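Type III secretion system effector protein ExoU (Pseudomonas fluorescens, PDB 4QMK) is a type III effector that probably acts as a patatin-like phospholipase A2, brought to the plasma membrane by a domain that binds phosphatidylinositol 4,5-bisphosphate. Local coordinates at residues Q381-P386 and S423-Q428; A225-L230 and L243-T248; P37-V42 and L47-H52; L88-K93 and Q417-V422; N575-V580 and R600-L605. All coordinates share one frame; numbering follows the deposited sequence.

Contact 1. Residues Q381-P386 and S423-Q428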
# COMPACT_ATOMS: atom_id res chain seq x y z
N GLN A 381 29.80 7.06 20.96
CA GLN A 381 28.80 7.97 20.49
C GLN A 381 27.59 8.03 21.39
O GLN A 381 26.58 8.63 21.03
CB GLN A 381 28.40 7.56 19.09
CG GLN A 381 29.47 7.95 18.09
CD GLN A 381 29.39 7.20 16.77
OE1 GLN A 381 28.39 7.25 16.05
NE2 GLN A 381 30.45 6.56 16.43
N THR A 382 27.67 7.38 22.54
CA THR A 382 26.55 7.26 23.44
C THR A 382 26.72 8.27 24.55
O THR A 382 27.82 8.41 25.06
CB THR A 382 26.52 5.87 24.07
OG1 THR A 382 26.24 4.90 23.04
CG2 THR A 382 25.52 5.79 25.13
N VAL A 383 25.64 8.98 24.91
CA VAL A 383 25.68 9.89 26.05
C VAL A 383 24.64 9.44 27.07
O VAL A 383 23.48 9.14 26.72
CB VAL A 383 25.48 11.37 25.61
CG1 VAL A 383 24.10 11.62 25.09
CG2 VAL A 383 25.80 12.32 26.74
N THR A 384 25.05 9.43 28.33
CA THR A 384 24.19 8.95 29.44
C THR A 384 23.71 10.11 30.31
O THR A 384 24.47 10.71 31.04
CB THR A 384 24.97 7.93 30.30
OG1 THR A 384 25.38 6.83 29.45
CG2 THR A 384 24.12 7.41 31.40
N LEU A 385 22.43 10.43 30.20
CA LEU A 385 21.88 11.54 30.92
C LEU A 385 21.79 11.14 32.40
O LEU A 385 21.25 10.11 32.72
CB LEU A 385 20.50 11.91 30.38
CG LEU A 385 20.42 12.28 28.90
CD1 LEU A 385 19.02 12.83 28.63
CD2 LEU A 385 21.47 13.30 28.50
N PRO A 386 22.35 11.97 33.28
CA PRO A 386 22.32 11.65 34.71
C PRO A 386 20.95 11.88 35.36
O PRO A 386 20.26 12.84 35.04
CB PRO A 386 23.33 12.64 35.28
CG PRO A 386 23.20 13.83 34.40
CD PRO A 386 22.96 13.28 33.02
N SER A 423 26.26 18.82 26.10
CA SER A 423 27.24 19.83 25.68
C SER A 423 28.64 19.28 25.93
O SER A 423 29.52 19.41 25.08
CB SER A 423 27.10 21.15 26.47
OG SER A 423 26.10 21.99 25.92
N GLY A 424 28.84 18.67 27.09
CA GLY A 424 30.15 18.10 27.43
C GLY A 424 30.52 17.01 26.45
O GLY A 424 31.63 16.94 25.96
N HIS A 425 29.53 16.20 26.09
CA HIS A 425 29.78 15.13 25.22
C HIS A 425 30.12 15.66 23.80
O HIS A 425 31.04 15.20 23.17
CB HIS A 425 28.57 14.23 25.18
CG HIS A 425 28.73 13.08 24.26
ND1 HIS A 425 28.32 13.13 22.95
CD2 HIS A 425 29.29 11.87 24.43
CE1 HIS A 425 28.61 11.99 22.36
NE2 HIS A 425 29.22 11.22 23.23
N LEU A 426 29.38 16.66 23.33
CA LEU A 426 29.60 17.19 21.97
C LEU A 426 30.94 17.83 21.87
O LEU A 426 31.59 17.71 20.84
CB LEU A 426 28.50 18.19 21.62
CG LEU A 426 27.09 17.57 21.54
CD1 LEU A 426 26.05 18.60 21.28
CD2 LEU A 426 27.05 16.51 20.43
N GLN A 427 31.40 18.45 22.95
CA GLN A 427 32.70 19.10 22.97
C GLN A 427 33.81 18.07 22.92
O GLN A 427 34.72 18.18 22.11
CB GLN A 427 32.84 19.98 24.21
CG GLN A 427 32.08 21.32 24.18
CD GLN A 427 32.68 22.34 23.21
OE1 GLN A 427 32.54 22.23 21.98
NE2 GLN A 427 33.37 23.34 23.76
N GLN A 428 33.72 17.04 23.75
CA GLN A 428 34.71 15.95 23.81
C GLN A 428 34.84 15.28 22.47
O GLN A 428 35.93 14.89 22.02
CB GLN A 428 34.30 14.93 24.86
CG GLN A 428 35.16 13.67 24.93
CD GLN A 428 36.57 14.01 25.38
OE1 GLN A 428 36.75 14.80 26.31
NE2 GLN A 428 37.59 13.45 24.70
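H425 NE2 is the polar atom on which this contact turns: it reaches from helix 408-431 to the beginning of strand 382-389, nearing the backbone around Q381 and T382 and giving its N-H to the carbonyl of E380, just ahead of the strand. Within the two segments its closest neighbour is T382 O, 3.6 Å from H425 NE2, approached obliquely and without a hydrogen bond. The rest of the imidazole packs on V383. V383 CB stands over one face of the H425 ring as a CH-pi contact, 4.1 Å from the centroid, 18° off the ring normal and displaced toward the rim. V383 CG2 adds a contact to the root of the side chain, 3.7 Å from H425 CB. The histidine sends CG opposite its own backbone nitrogen (chi1 179°), which carries the ring off the helix and down onto the strand, while chi2 of -92° turns its face to V383. L333 of the adjacent parallel strand 332-337 also touches the H425 side chain. At the start of the strand T382 OG1 is tied back to F378 O of the preceding helix, and Q381 OE1 accepts from A332 N. With a carbonyl as its partner, NE2 must carry a hydrogen, so the ring joins helix to strand as a hydrogen-bond donor at NE2 and as the pi face of a CH-pi contact with V383.

Contact 2. Residues A225-L230 and L243-T248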
# COMPACT_ATOMS: atom_id res chain seq x y z
N ALA A 225 0.80 13.53 9.45
CA ALA A 225 2.03 13.25 8.72
C ALA A 225 2.38 11.75 8.72
O ALA A 225 2.16 11.05 9.73
CB ALA A 225 3.18 14.03 9.32
N THR A 226 2.88 11.28 7.59
CA THR A 226 3.37 9.92 7.49
C THR A 226 4.87 9.95 7.41
O THR A 226 5.47 11.01 7.27
CB THR A 226 2.87 9.21 6.24
OG1 THR A 226 3.21 9.98 5.08
CG2 THR A 226 1.37 8.99 6.31
N PHE A 227 5.48 8.78 7.49
CA PHE A 227 6.91 8.64 7.38
C PHE A 227 7.40 9.09 6.02
O PHE A 227 8.45 9.67 5.91
CB PHE A 227 7.34 7.17 7.61
CG PHE A 227 7.12 6.68 9.01
CD1 PHE A 227 8.04 6.86 9.97
CD2 PHE A 227 5.98 6.04 9.35
CE1 PHE A 227 7.85 6.43 11.27
CE2 PHE A 227 5.77 5.59 10.66
CZ PHE A 227 6.71 5.78 11.60
N ARG A 228 6.61 8.83 4.97
CA ARG A 228 7.00 9.23 3.63
C ARG A 228 7.00 10.73 3.49
O ARG A 228 7.79 11.26 2.73
CB ARG A 228 6.11 8.63 2.51
CG ARG A 228 6.81 8.69 1.12
CD ARG A 228 5.87 8.61 -0.09
NE ARG A 228 5.12 7.35 -0.21
CZ ARG A 228 5.65 6.18 -0.64
NH1 ARG A 228 6.94 6.08 -0.94
NH2 ARG A 228 4.88 5.10 -0.72
N ASP A 229 6.07 11.42 4.17
CA ASP A 229 6.03 12.86 4.09
C ASP A 229 7.29 13.40 4.65
O ASP A 229 7.88 14.32 4.09
CB ASP A 229 4.88 13.44 4.91
CG ASP A 229 3.55 13.19 4.29
OD1 ASP A 229 3.49 13.05 3.04
OD2 ASP A 229 2.55 13.10 5.05
N LEU A 230 7.66 12.89 5.82
CA LEU A 230 8.86 13.34 6.48
C LEU A 230 10.09 13.18 5.59
O LEU A 230 10.80 14.14 5.37
CB LEU A 230 9.03 12.62 7.83
CG LEU A 230 8.12 13.10 8.97
CD1 LEU A 230 8.47 12.41 10.27
CD2 LEU A 230 8.25 14.58 9.19
N LEU A 243 12.31 9.85 10.05
CA LEU A 243 11.98 9.29 11.36
C LEU A 243 11.94 7.79 11.34
O LEU A 243 11.39 7.22 10.39
CB LEU A 243 10.63 9.83 11.80
CG LEU A 243 10.00 9.26 13.09
CD1 LEU A 243 10.83 9.65 14.30
CD2 LEU A 243 8.60 9.79 13.25
N ASN A 244 12.52 7.18 12.38
CA ASN A 244 12.37 5.77 12.67
C ASN A 244 11.77 5.63 14.01
O ASN A 244 12.31 6.12 14.99
CB ASN A 244 13.71 5.09 12.82
CG ASN A 244 14.34 4.82 11.55
OD1 ASN A 244 13.97 3.91 10.87
ND2 ASN A 244 15.27 5.64 11.19
N ILE A 245 10.70 4.89 14.10
CA ILE A 245 10.13 4.55 15.34
C ILE A 245 10.34 3.04 15.51
O ILE A 245 10.05 2.23 14.62
CB ILE A 245 8.68 4.95 15.38
CG1 ILE A 245 8.64 6.44 15.42
CG2 ILE A 245 8.00 4.36 16.62
CD1 ILE A 245 7.28 7.01 15.76
N THR A 246 10.83 2.66 16.67
CA THR A 246 11.22 1.29 16.92
C THR A 246 10.75 0.77 18.24
O THR A 246 10.45 1.53 19.14
CB THR A 246 12.75 1.23 16.91
OG1 THR A 246 13.18 1.61 15.59
CG2 THR A 246 13.26 -0.14 17.18
N GLY A 247 10.69 -0.53 18.37
CA GLY A 247 10.38 -1.11 19.67
C GLY A 247 10.41 -2.58 19.71
O GLY A 247 10.44 -3.23 18.68
N THR A 248 10.34 -3.12 20.90
CA THR A 248 10.43 -4.55 21.05
C THR A 248 9.30 -5.09 21.86
O THR A 248 9.10 -4.69 22.98
CB THR A 248 11.72 -4.89 21.77
OG1 THR A 248 12.82 -4.30 21.04
CG2 THR A 248 11.89 -6.39 21.88
O HOH W 1 10.76 9.34 7.33
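In the alpha/beta core of the patatin-like domain, F227 and L230 on the first turn of helix 227-236 pack against L243 and I245 of strand 242-251, an entirely buried helix-on-sheet contact. L243 meets both helix residues: its CD2 lies 4.0 Å from F227 CE1 and its CB 3.7 Å from L230 CD1. The phenyl ring comes to the strand by its edge: F227 CD1 lies 3.4 Å from L243 O, near the ring plane, and F227 CE1 is 4.2 Å from I245 CG1. A110 and A114 of helix 107-114 also touch L243, A114 reaching L230 as well, and I245 lies near a GxSxG sequence that fits the nucleophile elbow of this family. The helix start is fixed by a capping box: T226 N donates to D229 OD2 from above the carboxylate plane, while D229 N returns a weak bond to T226 OG1. R218 forms a salt bridge with the same D229 oxygen. A water also bridges the two backbones, donating to F227 O at 2.7 Å and accepting from L243 N at 3.2 Å.

Contact 3. Residues P37-V42 and L47-H52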
# COMPACT_ATOMS: atom_id res chain seq x y z
N PRO A 37 53.83 17.82 6.11
CA PRO A 37 52.42 18.12 6.12
C PRO A 37 52.02 18.69 4.79
O PRO A 37 52.68 19.59 4.31
CB PRO A 37 52.29 19.18 7.23
CG PRO A 37 53.59 19.86 7.24
CD PRO A 37 54.61 18.82 6.84
N LEU A 38 50.98 18.13 4.18
CA LEU A 38 50.42 18.63 2.94
C LEU A 38 49.19 19.52 3.22
O LEU A 38 48.93 20.47 2.49
CB LEU A 38 49.99 17.47 2.05
CG LEU A 38 51.10 16.58 1.48
CD1 LEU A 38 50.49 15.48 0.61
CD2 LEU A 38 52.08 17.40 0.67
N VAL A 39 48.47 19.19 4.29
CA VAL A 39 47.24 19.87 4.68
C VAL A 39 47.05 19.76 6.20
O VAL A 39 47.35 18.74 6.80
CB VAL A 39 46.04 19.17 4.00
CG1 VAL A 39 44.72 19.66 4.55
CG2 VAL A 39 46.13 19.39 2.50
N LYS A 40 46.55 20.83 6.79
CA LYS A 40 46.36 20.89 8.23
C LYS A 40 45.01 21.39 8.70
O LYS A 40 44.51 22.41 8.26
CB LYS A 40 47.46 21.75 8.86
CG LYS A 40 48.85 21.11 8.83
CD LYS A 40 48.93 19.86 9.72
CE LYS A 40 49.16 20.17 11.20
NZ LYS A 40 50.57 20.60 11.43
N GLY A 41 44.45 20.64 9.63
CA GLY A 41 43.22 21.00 10.32
C GLY A 41 42.21 21.69 9.46
O GLY A 41 41.59 22.64 9.87
N VAL A 42 41.98 21.17 8.27
CA VAL A 42 41.04 21.77 7.41
C VAL A 42 39.66 21.33 7.76
O VAL A 42 39.40 20.13 7.90
CB VAL A 42 41.31 21.42 5.96
CG1 VAL A 42 40.13 21.80 5.11
CG2 VAL A 42 42.54 22.16 5.49
N LEU A 47 40.72 17.97 8.98
CA LEU A 47 41.40 17.03 8.18
C LEU A 47 42.84 17.44 7.96
O LEU A 47 43.08 18.56 7.54
CB LEU A 47 40.72 16.93 6.83
CG LEU A 47 41.48 16.11 5.79
CD1 LEU A 47 41.39 14.65 6.16
CD2 LEU A 47 40.85 16.34 4.43
N SER A 48 43.77 16.51 8.21
CA SER A 48 45.17 16.73 7.95
C SER A 48 45.74 15.56 7.15
O SER A 48 45.32 14.41 7.31
CB SER A 48 45.96 16.85 9.24
OG SER A 48 45.59 17.98 10.02
N ILE A 49 46.72 15.86 6.31
CA ILE A 49 47.33 14.89 5.47
C ILE A 49 48.83 15.07 5.47
O ILE A 49 49.31 16.17 5.17
CB ILE A 49 46.87 15.06 4.03
CG1 ILE A 49 45.37 14.96 3.94
CG2 ILE A 49 47.50 13.96 3.16
CD1 ILE A 49 44.84 15.13 2.52
N TYR A 50 49.57 13.99 5.81
CA TYR A 50 51.04 14.03 5.85
C TYR A 50 51.60 12.97 4.91
O TYR A 50 50.97 11.91 4.72
CB TYR A 50 51.58 13.72 7.25
CG TYR A 50 51.12 14.62 8.38
CD1 TYR A 50 49.99 14.30 9.13
CD2 TYR A 50 51.86 15.71 8.77
CE1 TYR A 50 49.56 15.12 10.17
CE2 TYR A 50 51.46 16.52 9.79
CZ TYR A 50 50.29 16.23 10.48
OH TYR A 50 49.93 17.04 11.53
N ARG A 51 52.78 13.23 4.35
CA ARG A 51 53.45 12.25 3.50
C ARG A 51 54.85 11.93 4.01
O ARG A 51 55.63 12.82 4.34
CB ARG A 51 53.53 12.73 2.04
CG ARG A 51 54.38 11.82 1.14
CD ARG A 51 54.12 11.99 -0.36
NE ARG A 51 54.29 13.37 -0.72
CZ ARG A 51 53.59 14.00 -1.64
NH1 ARG A 51 52.64 13.39 -2.35
NH2 ARG A 51 53.84 15.27 -1.83
N HIS A 52 55.17 10.64 4.05
CA HIS A 52 56.50 10.18 4.45
C HIS A 52 57.42 10.11 3.23
O HIS A 52 57.03 10.43 2.13
CB HIS A 52 56.38 8.79 5.12
CG HIS A 52 55.62 8.81 6.41
ND1 HIS A 52 54.26 8.60 6.49
CD2 HIS A 52 56.04 9.04 7.68
CE1 HIS A 52 53.87 8.70 7.74
NE2 HIS A 52 54.93 8.96 8.48
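The R51 guanidinium carries L38 CD1 over the centre of one face, 4.0 Å above its plane, and the Y50 ring is met obliquely by P37 CA and K40 CD. L38 also sets CD2 3.7 Å from R51 NH2, while the charge of R51 is paired with D463. K40 bends at chi2, chi3 and chi4, which brings CE alongside the phenol oxygen, 3.2 Å from Y50 OH; K35 makes a cation-pi contact with the same ring. P37 packs on that ring too, through its CB. The sheet face bearing V39, V42, L47 and I49 is apolar and turns to helix 450-461, where V456 touches V39 and L47. Two irregularities shape the backbone ladder. I49 O accepts from both L38 N (2.8 Å, nearly along the C=O axis) and V39 N (3.3 Å, on a lone pair in the carbonyl plane), and I49 N donates back to V39 O. Nearer the turn, G41 N leaves L47 O at a poor angle and donates instead to S48 OG in a nearly straight bond (2.9 Å, 169°). V42 and L47 then exchange a pair of backbone bonds. G41, with positive phi, and V42 both face L47, a G1 bulge; L38 and V39 both face I49, a classic bulge. Together they shape the antiparallel beta hairpin of strands 36-42 and 47-51.

Contact 4. Residues L88-K93 and Q417-V422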
# COMPACT_ATOMS: atom_id res chain seq x y z
N LEU A 88 21.86 20.61 21.66
CA LEU A 88 22.09 20.47 20.21
C LEU A 88 21.94 21.78 19.43
O LEU A 88 22.79 22.13 18.61
CB LEU A 88 21.19 19.42 19.59
CG LEU A 88 21.58 18.00 19.91
CD1 LEU A 88 20.46 17.07 19.50
CD2 LEU A 88 22.87 17.61 19.22
N GLU A 89 20.89 22.52 19.74
CA GLU A 89 20.55 23.74 19.02
C GLU A 89 21.54 24.84 19.35
O GLU A 89 22.10 25.48 18.46
CB GLU A 89 19.13 24.16 19.39
CG GLU A 89 18.38 24.92 18.31
CD GLU A 89 17.00 25.32 18.79
OE1 GLU A 89 16.91 26.18 19.71
OE2 GLU A 89 16.01 24.80 18.24
N GLU A 90 21.75 25.05 20.64
CA GLU A 90 22.71 26.06 21.14
C GLU A 90 24.15 25.85 20.60
O GLU A 90 24.96 26.74 20.63
CB GLU A 90 22.67 26.06 22.66
CG GLU A 90 23.99 26.20 23.39
CD GLU A 90 23.83 25.80 24.85
OE1 GLU A 90 22.74 26.12 25.42
OE2 GLU A 90 24.77 25.15 25.41
N ALA A 91 24.44 24.66 20.09
CA ALA A 91 25.71 24.39 19.46
C ALA A 91 25.58 24.32 17.93
O ALA A 91 26.49 23.85 17.25
CB ALA A 91 26.26 23.07 19.98
N ASP A 92 24.46 24.82 17.39
CA ASP A 92 24.16 24.74 15.96
C ASP A 92 24.38 23.34 15.39
O ASP A 92 24.76 23.17 14.21
CB ASP A 92 24.99 25.77 15.16
CG ASP A 92 24.35 27.13 15.12
OD1 ASP A 92 23.17 27.30 15.53
OD2 ASP A 92 25.02 28.07 14.63
N LYS A 93 24.14 22.32 16.21
CA LYS A 93 24.32 20.97 15.72
C LYS A 93 23.02 20.24 15.47
O LYS A 93 23.03 19.11 15.03
CB LYS A 93 25.37 20.21 16.56
CG LYS A 93 26.77 20.52 16.06
CD LYS A 93 27.94 19.82 16.75
CE LYS A 93 28.67 20.72 17.74
NZ LYS A 93 29.91 20.10 18.31
N GLN A 417 20.78 19.53 33.72
CA GLN A 417 21.82 18.52 33.89
C GLN A 417 22.10 17.81 32.56
O GLN A 417 23.25 17.54 32.20
CB GLN A 417 21.36 17.48 34.88
CG GLN A 417 21.27 17.98 36.28
CD GLN A 417 22.55 17.76 37.03
OE1 GLN A 417 23.32 18.69 37.29
NE2 GLN A 417 22.82 16.49 37.35
N ALA A 418 21.02 17.49 31.86
CA ALA A 418 21.11 16.88 30.58
C ALA A 418 21.83 17.80 29.59
O ALA A 418 22.72 17.37 28.83
CB ALA A 418 19.71 16.58 30.07
N ARG A 419 21.46 19.08 29.63
CA ARG A 419 22.02 20.08 28.73
C ARG A 419 23.52 20.11 28.88
O ARG A 419 24.27 20.08 27.88
CB ARG A 419 21.43 21.44 29.02
CG ARG A 419 21.94 22.58 28.15
CD ARG A 419 21.42 23.92 28.66
NE ARG A 419 21.64 25.01 27.71
CZ ARG A 419 20.83 26.06 27.56
NH1 ARG A 419 19.71 26.19 28.28
NH2 ARG A 419 21.12 26.98 26.65
N GLN A 420 23.96 20.16 30.13
CA GLN A 420 25.38 20.17 30.40
C GLN A 420 26.10 18.90 29.93
O GLN A 420 27.17 19.00 29.36
CB GLN A 420 25.62 20.33 31.87
CG GLN A 420 25.34 21.70 32.38
CD GLN A 420 25.66 21.82 33.84
OE1 GLN A 420 25.79 20.80 34.56
NE2 GLN A 420 25.79 23.06 34.31
N THR A 421 25.50 17.74 30.17
CA THR A 421 26.12 16.48 29.89
C THR A 421 26.34 16.35 28.38
O THR A 421 27.43 16.06 27.92
CB THR A 421 25.26 15.33 30.43
OG1 THR A 421 25.21 15.40 31.85
CG2 THR A 421 25.86 13.99 30.08
N VAL A 422 25.30 16.63 27.64
CA VAL A 422 25.34 16.55 26.22
C VAL A 422 26.31 17.57 25.61
O VAL A 422 27.09 17.21 24.69
CB VAL A 422 23.95 16.73 25.66
CG1 VAL A 422 23.98 16.92 24.16
CG2 VAL A 422 23.10 15.54 26.04
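An ion pair modelled too tightly is the oddest feature here: E90 OE1 and R419 NH2 are only 2.2 Å apart, a clash that leaves the positions of both atoms doubtful. The pairing itself is plausible. As modelled, the carboxylate of E90 comes to the edge of the R419 guanidinium, near its plane, on the side of NE and NH2, and the two flat groups are turned 32° against each other. The accompanying bond from R419 NE to E90 OE1 is weak, bent to 124°, and shares the uncertainty of the acceptor. R419 extends its chain fully from CG to NE and so spans the gap from helix 408-431; the E90 chain crosses it at about a right angle. Beneath this surface pair V422 packs on M84 and A87 of helix 81-90, and L88 packs on L426 of the partner helix. In helix 408-431, T421 OG1 donates to Q417 O at 2.9 Å, reaching it from the face opposite T421 N, which gives that carbonyl a second donor. K93, at the far end of the other segment, makes a salt bridge with E430. The end of helix 81-90 is closed by two bonds: K93 N to L88 O at 2.8 Å and D92 N to E89 O at 2.7 Å. With positive phi at D92, this is a Schellman motif, ending a patatin-domain helix where it packs on helix 408-431.

Contact 5. Residues N575-V580 and R600-L605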
# COMPACT_ATOMS: atom_id res chain seq x y z
N ASN A 575 18.32 -8.40 7.35
CA ASN A 575 16.94 -8.69 7.51
C ASN A 575 16.67 -10.03 8.16
O ASN A 575 15.84 -10.09 9.07
CB ASN A 575 16.24 -8.51 6.22
CG ASN A 575 16.09 -7.04 5.88
OD1 ASN A 575 15.90 -6.24 6.77
ND2 ASN A 575 16.23 -6.68 4.64
N PHE A 576 17.44 -11.06 7.77
CA PHE A 576 17.28 -12.39 8.24
C PHE A 576 17.63 -12.40 9.71
O PHE A 576 16.91 -13.00 10.54
CB PHE A 576 18.17 -13.34 7.44
CG PHE A 576 18.11 -14.75 7.91
CD1 PHE A 576 17.04 -15.55 7.59
CD2 PHE A 576 19.10 -15.25 8.70
CE1 PHE A 576 16.94 -16.84 8.08
CE2 PHE A 576 19.05 -16.56 9.18
CZ PHE A 576 17.96 -17.36 8.88
N ILE A 577 18.71 -11.70 10.03
CA ILE A 577 19.17 -11.54 11.40
C ILE A 577 18.13 -10.95 12.28
O ILE A 577 17.81 -11.47 13.30
CB ILE A 577 20.43 -10.67 11.45
CG1 ILE A 577 21.63 -11.52 10.95
CG2 ILE A 577 20.72 -10.23 12.87
CD1 ILE A 577 22.93 -10.77 10.74
N ARG A 578 17.55 -9.88 11.83
CA ARG A 578 16.59 -9.12 12.63
C ARG A 578 15.28 -9.87 12.80
O ARG A 578 14.69 -9.86 13.83
CB ARG A 578 16.33 -7.80 11.89
CG ARG A 578 15.54 -6.81 12.67
CD ARG A 578 14.37 -6.27 11.89
NE ARG A 578 14.76 -5.36 10.84
CZ ARG A 578 13.97 -5.06 9.83
NH1 ARG A 578 12.76 -5.57 9.76
NH2 ARG A 578 14.39 -4.25 8.89
N GLU A 579 14.87 -10.57 11.76
CA GLU A 579 13.55 -11.15 11.67
C GLU A 579 13.47 -12.66 12.00
O GLU A 579 12.43 -13.18 12.32
CB GLU A 579 13.08 -10.91 10.23
CG GLU A 579 11.62 -10.59 10.03
CD GLU A 579 11.19 -9.26 10.67
OE1 GLU A 579 10.08 -9.25 11.26
OE2 GLU A 579 11.97 -8.28 10.63
N VAL A 580 14.59 -13.36 11.94
CA VAL A 580 14.60 -14.77 12.20
C VAL A 580 15.53 -15.14 13.37
O VAL A 580 15.13 -15.85 14.31
CB VAL A 580 15.04 -15.54 10.97
CG1 VAL A 580 15.09 -17.02 11.31
CG2 VAL A 580 14.10 -15.31 9.83
N ARG A 600 27.09 -17.72 15.91
CA ARG A 600 28.02 -18.04 14.83
C ARG A 600 27.39 -17.65 13.47
O ARG A 600 28.06 -17.08 12.59
CB ARG A 600 28.41 -19.51 14.86
CG ARG A 600 29.38 -19.86 13.75
CD ARG A 600 30.18 -21.17 13.75
NE ARG A 600 31.09 -21.09 12.59
CZ ARG A 600 31.84 -22.09 12.10
NH1 ARG A 600 31.83 -23.30 12.66
NH2 ARG A 600 32.61 -21.87 11.04
N ALA A 601 26.07 -17.88 13.34
CA ALA A 601 25.36 -17.56 12.13
C ALA A 601 25.39 -16.07 11.84
O ALA A 601 25.49 -15.68 10.70
CB ALA A 601 23.93 -18.03 12.17
N VAL A 602 25.29 -15.24 12.88
CA VAL A 602 25.33 -13.80 12.72
C VAL A 602 26.65 -13.31 12.14
O VAL A 602 26.64 -12.59 11.14
CB VAL A 602 24.96 -13.09 14.04
CG1 VAL A 602 25.32 -11.62 14.03
CG2 VAL A 602 23.50 -13.29 14.28
N ARG A 603 27.78 -13.74 12.69
CA ARG A 603 29.10 -13.36 12.13
C ARG A 603 29.24 -13.82 10.68
O ARG A 603 29.57 -13.04 9.82
CB ARG A 603 30.25 -13.97 12.91
CG ARG A 603 30.44 -13.41 14.29
CD ARG A 603 31.54 -14.17 15.05
NE ARG A 603 31.50 -13.90 16.49
CZ ARG A 603 30.77 -14.58 17.39
NH1 ARG A 603 30.00 -15.60 17.01
NH2 ARG A 603 30.81 -14.23 18.67
N ASP A 604 28.98 -15.09 10.42
CA ASP A 604 29.14 -15.62 9.07
C ASP A 604 28.28 -14.79 8.12
O ASP A 604 28.71 -14.50 7.04
CB ASP A 604 28.76 -17.10 9.00
CG ASP A 604 29.66 -17.98 9.88
OD1 ASP A 604 30.79 -17.56 10.20
OD2 ASP A 604 29.24 -19.08 10.30
N LEU A 605 27.08 -14.41 8.54
CA LEU A 605 26.18 -13.65 7.70
C LEU A 605 26.74 -12.26 7.43
O LEU A 605 26.50 -11.70 6.37
CB LEU A 605 24.80 -13.52 8.32
CG LEU A 605 23.85 -14.68 8.03
CD1 LEU A 605 22.56 -14.48 8.79
CD2 LEU A 605 23.50 -14.81 6.58
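F576 brings the edge of its ring to the tip of L605, with CD2 3.5 Å from L605 CD1 and the methyl carbon near the ring plane. The two side chains meet at about a right angle. The same L605 methyl, CD1, lies 3.8 Å from I577 CG1, so one methyl touches both the phenyl edge and the isoleucine chain. I577 and L605 run past each other in opposite directions, and this carries I577 CD1 on to V602, where it is 4.2 Å from V602 CG1. A chi1 of 177° sets the F576 ring beside the carbonyl carbon, on the path to L605. One face of the ring is covered within its own helix by V580 CB, 3.7 Å above the plane, and W647 meets the ring edge-to-face. The helices 555-585 and 592-606 run nearly antiparallel, their local axes 158° apart and 10.6 Å from each other at closest approach, as a helical hairpin in the C-terminal part of ExoU. Helix 611-624 adds L618 on F576 and F614 on L605. Charged groups are kept to other sides of the helices: R578 pairs with E579 at 3.0 Å between R578 NH1 and E579 OE2, and R600 with D604. No hydrogen bond crosses between the segments, so the join depends on apolar packing of methyl, methylene and ring-edge atoms.

How the contacts relate
From the N terminus, contact 3 closes first, a tight hairpin in the four-stranded sheet that also includes strand 434-438. Helix 81-90, within the patatin-like region, then supplies the first half of contact 4, whose partner comes more than 300 residues later on helix 408-431. Contact 2 opens and closes within that long loop, tying helix 227-236 to strand 242-251. Contact 1 begins inside the loop as well but ends beyond it, so contacts 1 and 4 cross; both use helix 408-431, and they touch where L385 meets V422. Contacts 1 and 2 reach the same seven-stranded sheet, with centres about 25 Å apart. Contact 5 follows separately, in the C-terminal helices.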